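Local structure of pyrophosphate phosphohydrolase (Thermus thermophilus, 2PRD) at residues S75-L80 against D112-H117. The protein catalyses the hydrolysis of inorganic pyrophosphate to two phosphate ions, probably with magnesium as cofactor, and works as a homohexamer. Numbering follows the deposited sequence.
Sequences STYPLL and DQRLDH
T76 meets D112 and R114 where segment 75-80 passes segment 112-117. OG1 of T76 donates a hydrogen bond to OD2 of D112. The modelled separation is very short, so its exact length is doubtful. With T76 OG1 beside its own backbone N (chi1 -64°), both polar groups face D112 OD2, OG1 directly and N through a water. This water bridges the two residues: it accepts from T76 N at 2.6 Å and donates to D112 OD2 at 2.8 Å. The same carboxylate oxygen therefore takes both a direct and a water-mediated link from T76.

The other oxygen, D112 OD1, serves its own loop. D112 OD1 accepts from the backbone N of R114 at 3.0 Å, which makes an Asx turn. R114 NH1 forms a salt bridge with D112 OD1 at 3.1 Å. These two donors reach D112 OD1 from opposite faces of the carboxylate plane. The R114 chain, extended from CG to NE, crosses T76 at about a right angle. R114 CD touches T76 OG1 at 3.5 Å and T76 CG2 at 3.7 Å. The guanidinium has Y77 OH over one face, and T76 CG2 sits over the centre of the Y77 ring. CD1 of L115 packs on CA of S75 at 4.2 Å.

R114 also reaches two other subunits: NH1 bonds to L45 O of the second subunit, and NH2 forms a salt bridge with E131 of the third. An alanine in place of R114 would probably leave D112 OD1 without its charged mate, though still held by the backbone N, and break the salt bridge with E131 of the third subunit.

The contact joins the loops that follow the parallel strands 70-74 and 101-109 of the pyrophosphatase beta-sheet. It is a loop-loop junction at the subunit interfaces of the hexamer, in which D112 of an Asx turn meets T76.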
ATOM      1  N   SER A  75      -3.834   2.202 -17.023  1.00  5.82           N
ATOM      2  CA  SER A  75      -5.004   2.157 -16.146  1.00  8.56           C
ATOM      3  C   SER A  75      -4.865   3.241 -15.073  1.00 11.99           C
ATOM      4  O   SER A  75      -3.720   3.641 -14.915  1.00 12.69           O
ATOM      5  CB  SER A  75      -5.052   0.820 -15.377  1.00  6.66           C
ATOM      6  OG  SER A  75      -3.715   0.519 -14.958  1.00 11.91           O
ATOM      7  N   THR A  76      -5.980   3.599 -14.472  1.00  8.81           N
ATOM      8  CA  THR A  76      -5.977   4.543 -13.353  1.00 10.46           C
ATOM      9  C   THR A  76      -5.499   3.819 -12.097  1.00  7.09           C
ATOM     10  O   THR A  76      -4.667   4.384 -11.363  1.00 14.99           O
ATOM     11  CB  THR A  76      -7.365   5.152 -13.035  1.00  7.08           C
ATOM     12  OG1 THR A  76      -7.706   5.910 -14.224  1.00 12.87           O
ATOM     13  CG2 THR A  76      -7.277   6.177 -11.917  1.00  4.73           C
ATOM     14  N   TYR A  77      -5.957   2.622 -11.893  1.00  8.21           N
ATOM     15  CA  TYR A  77      -5.588   1.783 -10.731  1.00  8.79           C
ATOM     16  C   TYR A  77      -5.143   0.418 -11.257  1.00 12.09           C
ATOM     17  O   TYR A  77      -5.797  -0.101 -12.183  1.00 14.16           O
ATOM     18  CB  TYR A  77      -6.796   1.591  -9.804  1.00  4.93           C
ATOM     19  CG  TYR A  77      -7.591   2.798  -9.407  1.00 10.91           C
ATOM     20  CD1 TYR A  77      -6.980   3.835  -8.690  1.00 10.88           C
ATOM     21  CD2 TYR A  77      -8.964   2.899  -9.651  1.00  8.40           C
ATOM     22  CE1 TYR A  77      -7.684   4.956  -8.279  1.00  6.08           C
ATOM     23  CE2 TYR A  77      -9.644   4.031  -9.266  1.00  9.50           C
ATOM     24  CZ  TYR A  77      -9.019   5.029  -8.568  1.00  9.14           C
ATOM     25  OH  TYR A  77      -9.731   6.139  -8.149  1.00  9.26           O
ATOM     26  N   PRO A  78      -4.052  -0.102 -10.700  1.00 11.07           N
ATOM     27  CA  PRO A  78      -3.515  -1.402 -11.167  1.00  5.82           C
ATOM     28  C   PRO A  78      -4.589  -2.460 -11.036  1.00  8.46           C
ATOM     29  O   PRO A  78      -5.418  -2.407 -10.100  1.00 11.36           O
ATOM     30  CB  PRO A  78      -2.322  -1.655 -10.250  1.00  4.67           C
ATOM     31  CG  PRO A  78      -1.944  -0.270  -9.748  1.00  7.23           C
ATOM     32  CD  PRO A  78      -3.287   0.476  -9.587  1.00  4.85           C
ATOM     33  N   LEU A  79      -4.578  -3.402 -11.958  1.00  4.36           N
ATOM     34  CA  LEU A  79      -5.565  -4.501 -11.961  1.00  5.51           C
ATOM     35  C   LEU A  79      -5.006  -5.687 -11.255  1.00 10.37           C
ATOM     36  O   LEU A  79      -3.971  -5.534 -10.545  1.00 17.86           O
ATOM     37  CB  LEU A  79      -5.965  -4.703 -13.440  1.00  2.09           C
ATOM     38  CG  LEU A  79      -6.475  -3.405 -14.108  1.00  4.28           C
ATOM     39  CD1 LEU A  79      -6.400  -3.474 -15.617  1.00 10.78           C
ATOM     40  CD2 LEU A  79      -7.945  -3.183 -13.685  1.00  5.32           C
ATOM     41  N   LEU A  80      -5.653  -6.830 -11.331  1.00  6.12           N
ATOM     42  CA  LEU A  80      -5.130  -8.039 -10.622  1.00  8.65           C
ATOM     43  C   LEU A  80      -4.958  -9.162 -11.611  1.00  6.80           C
ATOM     44  O   LEU A  80      -5.648  -9.144 -12.647  1.00  9.65           O
ATOM     45  CB  LEU A  80      -6.241  -8.452  -9.640  1.00  7.56           C
ATOM     46  CG  LEU A  80      -6.306  -7.762  -8.284  1.00 10.39           C
ATOM     47  CD1 LEU A  80      -7.597  -8.064  -7.560  1.00  7.07           C
ATOM     48  CD2 LEU A  80      -5.132  -8.224  -7.429  1.00 13.40           C
ATOM     49  N   ASP A 112     -13.182   3.596 -18.304  1.00 14.80           N
ATOM     50  CA  ASP A 112     -12.650   4.525 -17.284  1.00  9.29           C
ATOM     51  C   ASP A 112     -12.727   5.886 -17.991  1.00 13.83           C
ATOM     52  O   ASP A 112     -11.996   5.996 -18.974  1.00 14.03           O
ATOM     53  CB  ASP A 112     -11.240   4.185 -16.872  1.00  6.98           C
ATOM     54  CG  ASP A 112     -10.667   5.099 -15.794  1.00 10.04           C
ATOM     55  OD1 ASP A 112     -11.228   6.169 -15.554  1.00 13.27           O
ATOM     56  OD2 ASP A 112      -9.576   4.839 -15.236  1.00 10.31           O
ATOM     57  N   GLN A 113     -13.635   6.737 -17.540  1.00 12.92           N
ATOM     58  CA  GLN A 113     -13.805   8.073 -18.117  1.00 10.78           C
ATOM     59  C   GLN A 113     -12.584   8.945 -18.054  1.00 11.38           C
ATOM     60  O   GLN A 113     -12.461   9.885 -18.873  1.00 10.49           O
ATOM     61  CB  GLN A 113     -14.972   8.819 -17.427  1.00 15.89           C
ATOM     62  CG  GLN A 113     -16.268   8.052 -17.726  1.00 23.21           C
ATOM     63  CD  GLN A 113     -17.480   8.785 -17.162  1.00 29.20           C
ATOM     64  OE1 GLN A 113     -17.520   9.996 -17.360  1.00 29.32           O
ATOM     65  NE2 GLN A 113     -18.416   8.107 -16.516  1.00 28.81           N
ATOM     66  N   ARG A 114     -11.674   8.655 -17.124  1.00  8.05           N
ATOM     67  CA  ARG A 114     -10.450   9.459 -17.031  1.00  9.26           C
ATOM     68  C   ARG A 114      -9.556   9.229 -18.227  1.00 12.30           C
ATOM     69  O   ARG A 114      -8.591  10.024 -18.387  1.00 16.64           O
ATOM     70  CB  ARG A 114      -9.658   9.071 -15.781  1.00  5.25           C
ATOM     71  CG  ARG A 114     -10.320   9.429 -14.470  1.00 12.12           C
ATOM     72  CD  ARG A 114      -9.522   8.816 -13.311  1.00  5.56           C
ATOM     73  NE  ARG A 114     -10.361   8.743 -12.133  1.00  5.98           N
ATOM     74  CZ  ARG A 114     -11.263   7.834 -11.821  1.00 14.61           C
ATOM     75  NH1 ARG A 114     -11.613   6.761 -12.505  1.00 10.58           N
ATOM     76  NH2 ARG A 114     -11.879   8.072 -10.659  1.00  2.14           N
ATOM     77  N   LEU A 115      -9.842   8.189 -19.014  1.00 13.85           N
ATOM     78  CA  LEU A 115      -8.929   7.906 -20.151  1.00 11.23           C
ATOM     79  C   LEU A 115      -9.559   8.036 -21.514  1.00 14.09           C
ATOM     80  O   LEU A 115      -8.910   7.681 -22.525  1.00 17.20           O
ATOM     81  CB  LEU A 115      -8.363   6.485 -19.982  1.00 14.45           C
ATOM     82  CG  LEU A 115      -7.746   6.172 -18.615  1.00 24.04           C
ATOM     83  CD1 LEU A 115      -7.519   4.668 -18.419  1.00 19.49           C
ATOM     84  CD2 LEU A 115      -6.429   6.918 -18.503  1.00 17.95           C
ATOM     85  N   ASP A 116     -10.804   8.478 -21.541  1.00 16.27           N
ATOM     86  CA  ASP A 116     -11.579   8.601 -22.776  1.00  9.67           C
ATOM     87  C   ASP A 116     -10.882   9.414 -23.840  1.00 14.62           C
ATOM     88  O   ASP A 116     -11.210   9.306 -25.030  1.00 18.53           O
ATOM     89  CB  ASP A 116     -12.926   9.265 -22.513  1.00 10.61           C
ATOM     90  CG  ASP A 116     -13.946   8.300 -22.003  1.00 10.48           C
ATOM     91  OD1 ASP A 116     -13.647   7.094 -21.986  1.00 25.27           O
ATOM     92  OD2 ASP A 116     -15.026   8.753 -21.569  1.00 24.20           O
ATOM     93  N   HIS A 117      -9.937  10.213 -23.413  1.00 16.00           N
ATOM     94  CA  HIS A 117      -9.176  11.092 -24.297  1.00 14.32           C
ATOM     95  C   HIS A 117      -8.019  10.457 -25.054  1.00 18.85           C
ATOM     96  O   HIS A 117      -7.468  11.065 -26.000  1.00 16.89           O
ATOM     97  CB  HIS A 117      -8.673  12.270 -23.433  1.00 23.28           C
ATOM     98  CG  HIS A 117      -7.829  11.776 -22.280  1.00 23.73           C
ATOM     99  ND1 HIS A 117      -6.447  11.938 -22.361  1.00 20.30           N
ATOM    100  CD2 HIS A 117      -8.115  11.121 -21.130  1.00 19.32           C
ATOM    101  CE1 HIS A 117      -5.897  11.409 -21.280  1.00 20.74           C
ATOM    102  NE2 HIS A 117      -6.881  10.900 -20.524  1.00 24.21           N
TER
HETATM  103  O   HOH W   1      -8.178   2.438 -15.259  1.00 11.96           O